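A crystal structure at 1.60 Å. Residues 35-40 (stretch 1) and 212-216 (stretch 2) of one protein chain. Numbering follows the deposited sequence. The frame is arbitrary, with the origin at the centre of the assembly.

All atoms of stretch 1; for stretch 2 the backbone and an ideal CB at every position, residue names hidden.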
# COMPACT_ATOMS: atom_id res chain seq x y z
N SER A 35 -10.73 2.87 18.97
CA SER A 35 -10.47 3.46 20.28
C SER A 35 -9.04 4.01 20.36
O SER A 35 -8.60 4.41 21.42
CB SER A 35 -10.71 2.43 21.38
OG SER A 35 -9.80 1.36 21.28
N ILE A 36 -8.39 4.19 19.21
CA ILE A 36 -6.99 4.59 19.18
C ILE A 36 -6.78 6.07 19.43
O ILE A 36 -6.06 6.44 20.34
CB ILE A 36 -6.27 4.15 17.89
CG1 ILE A 36 -6.32 2.62 17.80
CG2 ILE A 36 -4.82 4.62 17.89
CD1 ILE A 36 -5.80 2.01 16.51
N SER A 37 -7.41 6.91 18.62
CA SER A 37 -7.28 8.35 18.81
C SER A 37 -8.55 9.06 18.38
O SER A 37 -9.37 8.51 17.64
CB SER A 37 -6.09 8.92 18.02
OG SER A 37 -6.29 8.76 16.61
N ASP A 38 -8.71 10.28 18.86
CA ASP A 38 -9.89 11.06 18.54
C ASP A 38 -9.49 12.51 18.50
O ASP A 38 -8.62 12.93 19.25
CB ASP A 38 -10.96 10.89 19.61
CG ASP A 38 -12.32 11.43 19.17
OD1 ASP A 38 -12.61 11.41 17.95
OD2 ASP A 38 -13.11 11.86 20.04
N ILE A 39 -10.13 13.25 17.60
CA ILE A 39 -9.90 14.67 17.49
C ILE A 39 -11.20 15.42 17.61
O ILE A 39 -12.20 15.03 16.98
CB ILE A 39 -9.34 15.05 16.12
CG1 ILE A 39 -7.98 14.38 15.87
CG2 ILE A 39 -9.21 16.57 15.99
CD1 ILE A 39 -7.57 14.42 14.42
N ASP A 40 -11.21 16.43 18.47
CA ASP A 40 -12.32 17.37 18.52
C ASP A 40 -11.78 18.61 17.80
O ASP A 40 -11.01 19.38 18.37
CB ASP A 40 -12.75 17.72 19.93
CG ASP A 40 -13.93 18.69 19.96
OD1 ASP A 40 -14.05 19.52 19.03
OD2 ASP A 40 -14.75 18.60 20.90
N UNK A 212 2.19 10.48 16.72
CA UNK A 212 2.01 9.04 16.82
C UNK A 212 0.75 8.49 16.16
O UNK A 212 0.78 7.38 15.61
CB UNK A 212 2.00 8.64 18.30
N UNK A 213 -0.35 9.23 16.26
CA UNK A 213 -1.57 8.84 15.54
C UNK A 213 -2.43 10.06 15.30
O UNK A 213 -2.36 11.04 16.05
CB UNK A 213 -2.36 7.78 16.32
N UNK A 214 -3.22 10.03 14.23
CA UNK A 214 -4.08 11.14 13.95
C UNK A 214 -5.19 10.68 13.03
O UNK A 214 -5.13 10.90 11.82
CB UNK A 214 -3.30 12.30 13.34
N UNK A 215 -6.10 9.91 13.62
CA UNK A 215 -7.22 9.32 12.91
C UNK A 215 -6.79 8.49 11.70
O UNK A 215 -5.89 7.67 11.85
CB UNK A 215 -8.18 10.42 12.46
N UNK A 216 -7.45 8.62 10.54
CA UNK A 216 -7.18 7.70 9.44
C UNK A 216 -6.86 8.37 8.10
O UNK A 216 -7.69 8.38 7.17
CB UNK A 216 -8.39 6.78 9.26

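Nothing of stretch 1 lies within 5.5 Å of the ideal CB at position 212, so this contact sets no demand and many residues would serve. The deposited residue is A212, which does not touch stretch 1.

At position 213 the CA-to-CB bond points toward stretch 1, and the ideal CB sits 4.1 Å from S37 OG and 4.3 Å from I36 CG2. A hydroxyl and a methyl near the CB suit a short side chain, and the hydroxyl rewards a polar end: aspartate, asparagine, serine or threonine could all suit. The visible backbone narrows this slightly, because the amide N of position 215 already points at S37 OG, which accepts its hydrogen bond at 3.2 Å with an N-H...O angle of 160°. The hydroxyl is then free to give its own proton, so an acceptor fits best. The residue is D213. S37 OG donates to D213 OD2 at 2.7 Å, and the same carboxylate oxygen lies 3.3 Å from I36 CG2. The serine thus links a side chain to a backbone amide two residues on.

At position 214 CA-to-CB points away, yet the ideal CB is 4.9 Å from I39 CD1. A small residue would leave that methyl uncovered by this position; a longer aliphatic or a flat ring could turn back to meet it. H214 does so with its ring: I39 CD1 lies 3.4 Å from the ring centroid and 18° off the normal, a CH-pi contact over one face.

Position 215 has phi/psi of 55/-136, a positive phi that glycine accepts most easily, though other residues can adopt it. CA-to-CB runs sideways, with the ideal CB 4.5 Å from I39 CD1 and 4.9 Å from S37 OG. Farther along the strand, the backbone N of I39 offers a donor, while D38 brings a negative charge. Glutamine or glutamate could reach the amide, and D38 alone would argue for the neutral one. The deposited E215 extends with chi1 m and chi2 t, and its OE2 accepts from I39 N at 3.0 Å. The cost is D38 OD1, a like charge 3.6 Å from E215 OE2. Two waters also donate to this oxygen, and each donates as well to a strand carbonyl, one to S37 O and the other to I39 O, so the carboxylate is tied to the strand backbone three ways.

At position 216 CA-to-CB runs sideways, with nothing of stretch 1 within 5.5 Å of its ideal CB, leaving the choice open; it is V216.

Stretch 2 (212-216) ADHEV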
# COMPACT_ATOMS: atom_id res chain seq x y z
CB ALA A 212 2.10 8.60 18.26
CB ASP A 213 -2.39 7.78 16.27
CG ASP A 213 -3.33 7.05 15.33
OD1 ASP A 213 -2.84 6.56 14.29
OD2 ASP A 213 -4.56 7.02 15.57
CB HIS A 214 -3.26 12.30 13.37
CG HIS A 214 -3.78 13.66 13.72
ND1 HIS A 214 -4.30 14.52 12.79
CD2 HIS A 214 -3.92 14.27 14.92
CE1 HIS A 214 -4.68 15.64 13.39
NE2 HIS A 214 -4.44 15.52 14.68
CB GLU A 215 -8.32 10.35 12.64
CG GLU A 215 -8.90 10.83 13.99
CD GLU A 215 -10.06 11.78 13.90
OE1 GLU A 215 -10.28 12.42 12.84
OE2 GLU A 215 -10.73 11.94 14.94
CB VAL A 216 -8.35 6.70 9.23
CG1 VAL A 216 -7.89 5.56 8.31
CG2 VAL A 216 -8.80 6.12 10.56
O HOH W 1 -11.50 8.93 15.71
O HOH W 2 -12.60 14.14 14.48
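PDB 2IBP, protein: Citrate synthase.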